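Local coordinates for ATP-dependent Clp protease adapter protein ClpS 2 (Agrobacterium fabrum, PDB 4YJX) that probably modulates the substrate specificity of ClpAP-mediated, ATP-dependent protein degradation as an adaptor that binds the N-terminal domain of the chaperone ClpA, at residues A[25-30]-A[64-69]; A[37-42]-A[93-98]. All coordinates share one frame; numbering follows the deposited sequence.

Interaction 1. Residues A[25-30]-A[64-69]; sequences KVMLLN and FGSAVV. With NFA (phenylalanine amide), chain F.
Strands 25-29 and 66-69 run antiparallel, 4.5 Å apart at their axes, and supply two of the three strands of the sheet of the ClpS fold, 25-29 being central. L28 and A67 are the hydrogen-bonded pair, L28 N to A67 O and A67 N to L28 O; V69 N to V26 O (2.7 Å) is almost linear. On one face of the sheet M27, bent at chi2 and chi3, brings SD to 3.6 Å from V68 CG2, crossing it obliquely, while L29 CD2 lies against S66 CB. The other face is turned to the helices: A67 packs on helix 51-64, V69 on helix 36-47, and L28 CB meets V69 CG2 at 3.8 Å. With chi1 at 166°, L28 swings its CG away from the backbone N and carries CD1 to 3.8 Å from CZ of the bound phenylalanine amide, part of the wall round its ring. Past the strand, N30 N hydrogen-bonds G65 O, joining the loop after the strand to the turn after helix 51-64. T34 O and H62 ND1 also hydrogen-bond the ligand, and N30 OD1 accepts a hydrogen bond from its amino N at 3.1 Å.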
loop_
_atom_site.group_PDB
_atom_site.type_symbol
_atom_site.label_atom_id
_atom_site.label_comp_id
_atom_site.label_asym_id
_atom_site.label_seq_id
_atom_site.Cartn_x
_atom_site.Cartn_y
_atom_site.Cartn_z
ATOM N N LYS A 25 4.809 6.164 8.104
ATOM C CA LYS A 25 3.583 5.601 7.558
ATOM C C LYS A 25 3.823 5.087 6.146
ATOM O O LYS A 25 4.417 5.781 5.332
ATOM C CB LYS A 25 2.464 6.649 7.538
ATOM C CG LYS A 25 2.156 7.265 8.889
ATOM C CD LYS A 25 0.992 8.238 8.807
ATOM C CE LYS A 25 1.352 9.456 7.983
ATOM N NZ LYS A 25 0.212 10.406 7.866
ATOM N N VAL A 26 3.371 3.868 5.867
ATOM C CA VAL A 26 3.236 3.400 4.489
ATOM C C VAL A 26 1.820 3.716 4.007
ATOM O O VAL A 26 0.845 3.193 4.548
ATOM C CB VAL A 26 3.503 1.886 4.356
ATOM C CG1 VAL A 26 3.236 1.410 2.934
ATOM C CG2 VAL A 26 4.934 1.551 4.764
ATOM N N MET A 27 1.722 4.576 2.996
ATOM C CA MET A 27 0.435 4.994 2.438
ATOM C C MET A 27 0.109 4.287 1.127
ATOM O O MET A 27 0.962 4.176 0.248
ATOM C CB MET A 27 0.428 6.504 2.184
ATOM C CG MET A 27 0.841 7.353 3.375
ATOM S SD MET A 27 -0.269 7.184 4.771
ATOM C CE MET A 27 -1.823 7.713 4.066
ATOM N N LEU A 28 -1.131 3.818 1.008
ATOM C CA LEU A 28 -1.681 3.376 -0.268
ATOM C C LEU A 28 -2.398 4.548 -0.924
ATOM O O LEU A 28 -3.265 5.167 -0.308
ATOM C CB LEU A 28 -2.647 2.205 -0.080
ATOM C CG LEU A 28 -3.547 1.863 -1.274
ATOM C CD1 LEU A 28 -2.718 1.398 -2.461
ATOM C CD2 LEU A 28 -4.586 0.814 -0.901
ATOM N N LEU A 29 -2.032 4.854 -2.164
ATOM C CA LEU A 29 -2.656 5.939 -2.906
ATOM C C LEU A 29 -3.636 5.388 -3.923
ATOM O O LEU A 29 -3.377 4.365 -4.558
ATOM C CB LEU A 29 -1.606 6.791 -3.614
ATOM C CG LEU A 29 -0.452 7.292 -2.750
ATOM C CD1 LEU A 29 0.388 8.263 -3.550
ATOM C CD2 LEU A 29 -0.970 7.942 -1.483
ATOM N N ASN A 30 -4.764 6.071 -4.078
ATOM C CA ASN A 30 -5.737 5.689 -5.083
ATOM C C ASN A 30 -5.271 6.032 -6.489
ATOM O O ASN A 30 -4.454 6.924 -6.688
ATOM C CB ASN A 30 -7.078 6.369 -4.821
ATOM C CG ASN A 30 -8.185 5.819 -5.700
ATOM O OD1 ASN A 30 -8.366 4.607 -5.800
ATOM N ND2 ASN A 30 -8.913 6.706 -6.360
ATOM N N PHE A 64 -11.314 7.789 -0.271
ATOM C CA PHE A 64 -10.780 9.026 0.305
ATOM C C PHE A 64 -9.428 9.422 -0.270
ATOM O O PHE A 64 -8.769 10.320 0.249
ATOM C CB PHE A 64 -10.664 8.887 1.822
ATOM C CG PHE A 64 -11.947 8.478 2.489
ATOM C CD1 PHE A 64 -12.921 9.418 2.782
ATOM C CD2 PHE A 64 -12.181 7.154 2.813
ATOM C CE1 PHE A 64 -14.107 9.042 3.390
ATOM C CE2 PHE A 64 -13.361 6.772 3.420
ATOM C CZ PHE A 64 -14.326 7.718 3.709
ATOM N N GLY A 65 -9.013 8.751 -1.339
ATOM C CA GLY A 65 -7.786 9.110 -2.025
ATOM C C GLY A 65 -6.553 8.409 -1.499
ATOM O O GLY A 65 -5.578 8.243 -2.232
ATOM N N SER A 66 -6.578 8.000 -0.235
ATOM C CA SER A 66 -5.421 7.328 0.345
ATOM C C SER A 66 -5.771 6.546 1.610
ATOM O O SER A 66 -6.871 6.670 2.143
ATOM C CB SER A 66 -4.324 8.344 0.657
ATOM O OG SER A 66 -4.624 9.066 1.837
ATOM N N ALA A 67 -4.822 5.739 2.077
ATOM C CA ALA A 67 -5.016 4.928 3.273
ATOM C C ALA A 67 -3.687 4.527 3.904
ATOM O O ALA A 67 -2.740 4.160 3.204
ATOM C CB ALA A 67 -5.817 3.699 2.937
ATOM N N VAL A 68 -3.618 4.601 5.229
ATOM C CA VAL A 68 -2.454 4.102 5.948
ATOM C C VAL A 68 -2.500 2.575 5.943
ATOM O O VAL A 68 -3.503 1.971 6.315
ATOM C CB VAL A 68 -2.391 4.625 7.405
ATOM C CG1 VAL A 68 -1.124 4.131 8.106
ATOM C CG2 VAL A 68 -2.424 6.138 7.427
ATOM N N VAL A 69 -1.412 1.963 5.492
ATOM C CA VAL A 69 -1.297 0.512 5.454
ATOM C C VAL A 69 -0.675 0.002 6.750
ATOM O O VAL A 69 -1.214 -0.883 7.416
ATOM C CB VAL A 69 -0.438 0.052 4.252
ATOM C CG1 VAL A 69 -0.257 -1.449 4.262
ATOM C CG2 VAL A 69 -1.075 0.488 2.959
HETATM N N NFA F . -10.103 2.862 -7.690
HETATM C CA NFA F . -9.474 1.746 -8.304
HETATM C C NFA F . -10.392 1.126 -9.331
HETATM O O NFA F . -11.524 1.530 -9.467
HETATM C CB NFA F . -9.136 0.729 -7.231
HETATM C CG NFA F . -7.966 1.165 -6.371
HETATM C CD1 NFA F . -6.811 1.560 -6.936
HETATM C CD2 NFA F . -8.069 1.144 -4.861
HETATM C CE1 NFA F . -5.644 1.999 -6.081
HETATM C CE2 NFA F . -7.026 1.532 -4.100
HETATM C CZ NFA F . -5.738 1.985 -4.741
HETATM N NXT NFA F . -9.917 0.068 -10.145
#

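Interaction 2. Residues A[37-42]-A[93-98]; sequences EFVTVV and FPLMFT. With NFA (phenylalanine amide), chain F.
F38 and F93 meet in a T-shaped (edge-to-face) pair where helix 36-47 of the ClpS alpha/beta fold packs against the approach to edge strand 96-101. The ring centroids are 5.0 Å apart and the planes are inclined at 65°. F93 presents its CD2-CE2 edge, with CE2 over the centre of one face of F38 and CD2 3.7 Å from F38 CE2. In F38, chi1 of 180° carries the ring off the helix toward 93-95, and chi2 of 82° turns its face to F93. F93 also touches T34 and P35 of the loop leading into the helix.

The remaining contacts are aliphatic or aliphatic-aromatic, and no hydrogen bond crosses between the segments. L95 reaches in with both methyls: CD2 comes to the edge of the F38 ring, near its plane, at 4.1 Å from CE2, and CD1 lies 3.9 Å from V39 CG2. One turn further along the helix, V42 CG1 approaches F97 CE2 obliquely at 3.9 Å, and A84 of helix 74-89 packs on both residues.

The bound phenylalanine amide adds a third partner. V39 sets both methyls against its ring, CG1 near CE2 and CZ, while L95 CD1 lies 4.1 Å from ligand CE1 and V39 CG2 is 3.8 Å from that same carbon.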
loop_
_atom_site.group_PDB
_atom_site.type_symbol
_atom_site.label_atom_id
_atom_site.label_comp_id
_atom_site.label_asym_id
_atom_site.label_seq_id
_atom_site.Cartn_x
_atom_site.Cartn_y
_atom_site.Cartn_z
ATOM N N GLU A 37 -9.265 -5.697 -6.887
ATOM C CA GLU A 37 -8.843 -6.969 -6.312
ATOM C C GLU A 37 -7.329 -7.148 -6.386
ATOM O O GLU A 37 -6.733 -7.777 -5.512
ATOM C CB GLU A 37 -9.544 -8.134 -7.007
ATOM C CG GLU A 37 -9.276 -9.487 -6.359
ATOM C CD GLU A 37 -9.751 -9.551 -4.913
ATOM O OE1 GLU A 37 -10.657 -8.775 -4.547
ATOM O OE2 GLU A 37 -9.217 -10.370 -4.137
ATOM N N PHE A 38 -6.697 -6.595 -7.415
ATOM C CA PHE A 38 -5.244 -6.660 -7.497
ATOM C C PHE A 38 -4.602 -5.929 -6.319
ATOM O O PHE A 38 -3.664 -6.436 -5.698
ATOM C CB PHE A 38 -4.739 -6.067 -8.806
ATOM C CG PHE A 38 -3.249 -6.108 -8.935
ATOM C CD1 PHE A 38 -2.606 -7.268 -9.352
ATOM C CD2 PHE A 38 -2.485 -4.997 -8.624
ATOM C CE1 PHE A 38 -1.228 -7.310 -9.464
ATOM C CE2 PHE A 38 -1.104 -5.030 -8.735
ATOM C CZ PHE A 38 -0.474 -6.187 -9.156
ATOM N N VAL A 39 -5.103 -4.733 -6.020
ATOM C CA VAL A 39 -4.612 -3.968 -4.882
ATOM C C VAL A 39 -4.722 -4.837 -3.634
ATOM O O VAL A 39 -3.800 -4.902 -2.818
ATOM C CB VAL A 39 -5.404 -2.648 -4.699
ATOM C CG1 VAL A 39 -4.994 -1.924 -3.419
ATOM C CG2 VAL A 39 -5.211 -1.738 -5.908
ATOM N N THR A 40 -5.847 -5.530 -3.519
ATOM C CA THR A 40 -6.138 -6.352 -2.352
ATOM C C THR A 40 -5.118 -7.472 -2.165
ATOM O O THR A 40 -4.614 -7.667 -1.060
ATOM C CB THR A 40 -7.557 -6.955 -2.449
ATOM O OG1 THR A 40 -8.516 -5.893 -2.504
ATOM C CG2 THR A 40 -7.869 -7.849 -1.247
ATOM N N VAL A 41 -4.803 -8.205 -3.231
ATOM C CA VAL A 41 -3.881 -9.328 -3.104
ATOM C C VAL A 41 -2.445 -8.832 -2.926
ATOM O O VAL A 41 -1.620 -9.532 -2.336
ATOM C CB VAL A 41 -3.966 -10.295 -4.314
ATOM C CG1 VAL A 41 -5.353 -10.945 -4.372
ATOM C CG2 VAL A 41 -3.644 -9.584 -5.612
ATOM N N VAL A 42 -2.150 -7.628 -3.412
ATOM C CA VAL A 42 -0.867 -6.987 -3.111
ATOM C C VAL A 42 -0.780 -6.756 -1.612
ATOM O O VAL A 42 0.253 -7.014 -0.994
ATOM C CB VAL A 42 -0.676 -5.628 -3.852
ATOM C CG1 VAL A 42 0.462 -4.809 -3.230
ATOM C CG2 VAL A 42 -0.406 -5.854 -5.328
ATOM N N PHE A 93 0.413 -1.208 -14.084
ATOM C CA PHE A 93 -0.496 -0.385 -13.288
ATOM C C PHE A 93 0.232 0.802 -12.657
ATOM O O PHE A 93 1.422 0.713 -12.335
ATOM C CB PHE A 93 -1.155 -1.222 -12.186
ATOM C CG PHE A 93 -1.970 -2.370 -12.699
ATOM C CD1 PHE A 93 -2.779 -2.223 -13.811
ATOM C CD2 PHE A 93 -1.918 -3.602 -12.074
ATOM C CE1 PHE A 93 -3.524 -3.283 -14.287
ATOM C CE2 PHE A 93 -2.661 -4.668 -12.547
ATOM C CZ PHE A 93 -3.463 -4.509 -13.653
ATOM N N PRO A 94 -0.486 1.920 -12.463
ATOM C CA PRO A 94 0.110 3.075 -11.783
ATOM C C PRO A 94 0.052 2.960 -10.257
ATOM O O PRO A 94 0.269 3.953 -9.572
ATOM C CB PRO A 94 -0.744 4.246 -12.288
ATOM C CG PRO A 94 -2.087 3.643 -12.535
ATOM C CD PRO A 94 -1.853 2.207 -12.940
ATOM N N LEU A 95 -0.240 1.768 -9.740
ATOM C CA LEU A 95 -0.354 1.556 -8.296
ATOM C C LEU A 95 0.843 2.118 -7.539
ATOM O O LEU A 95 1.996 1.797 -7.839
ATOM C CB LEU A 95 -0.500 0.063 -7.980
ATOM C CG LEU A 95 -0.653 -0.274 -6.490
ATOM C CD1 LEU A 95 -1.899 0.371 -5.880
ATOM C CD2 LEU A 95 -0.692 -1.769 -6.288
ATOM N N MET A 96 0.557 2.951 -6.547
ATOM C CA MET A 96 1.606 3.637 -5.812
ATOM C C MET A 96 1.472 3.461 -4.307
ATOM O O MET A 96 0.436 3.775 -3.721
ATOM C CB MET A 96 1.596 5.125 -6.150
ATOM C CG MET A 96 2.770 5.884 -5.568
ATOM S SD MET A 96 4.367 5.258 -6.122
ATOM C CE MET A 96 4.125 5.250 -7.896
ATOM N N PHE A 97 2.532 2.941 -3.698
ATOM C CA PHE A 97 2.682 2.955 -2.251
ATOM C C PHE A 97 3.801 3.922 -1.910
ATOM O O PHE A 97 4.895 3.839 -2.474
ATOM C CB PHE A 97 3.014 1.568 -1.697
ATOM C CG PHE A 97 1.852 0.614 -1.670
ATOM C CD1 PHE A 97 1.210 0.323 -0.479
ATOM C CD2 PHE A 97 1.417 -0.008 -2.829
ATOM C CE1 PHE A 97 0.154 -0.562 -0.446
ATOM C CE2 PHE A 97 0.360 -0.899 -2.799
ATOM C CZ PHE A 97 -0.270 -1.177 -1.610
ATOM N N THR A 98 3.532 4.835 -0.987
ATOM C CA THR A 98 4.537 5.806 -0.572
ATOM C C THR A 98 4.817 5.691 0.921
ATOM O O THR A 98 4.120 4.978 1.646
ATOM C CB THR A 98 4.093 7.243 -0.887
ATOM O OG1 THR A 98 3.133 7.672 0.082
ATOM C CG2 THR A 98 3.478 7.324 -2.267
HETATM N N NFA F . -10.103 2.862 -7.690
HETATM C CA NFA F . -9.474 1.746 -8.304
HETATM C C NFA F . -10.392 1.126 -9.331
HETATM O O NFA F . -11.524 1.530 -9.467
HETATM C CB NFA F . -9.136 0.729 -7.231
HETATM C CG NFA F . -7.966 1.165 -6.371
HETATM C CD1 NFA F . -6.811 1.560 -6.936
HETATM C CD2 NFA F . -8.069 1.144 -4.861
HETATM C CE1 NFA F . -5.644 1.999 -6.081
HETATM C CE2 NFA F . -7.026 1.532 -4.100
HETATM C CZ NFA F . -5.738 1.985 -4.741
HETATM N NXT NFA F . -9.917 0.068 -10.145
#

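How the interactions relate
The centres of interactions 1 and 2 lie about 10 Å apart; both contacts reach one sheet, of strand order 66-73, 23-29, 96-101, interaction 1 within it and interaction 2 between its strand 96-101 and helix 36-47. Along the chain the segments alternate: 25-30, 37-42, 64-69, 93-98. The central strand joins the two contacts, since M27 N to T98 O and L29 N to M96 O are probable hydrogen bonds to the edge strand of interaction 2, and L28 CD1 packs on F97 CZ. Both contacts reach the bound phenylalanine amide, interaction 1 through L28 and N30, interaction 2 through V39 and L95. The sheet and helix 36-47 thus both contribute to one ligand pocket, consistent with ClpS recognition of N-terminal aromatic residues in N-degron substrates.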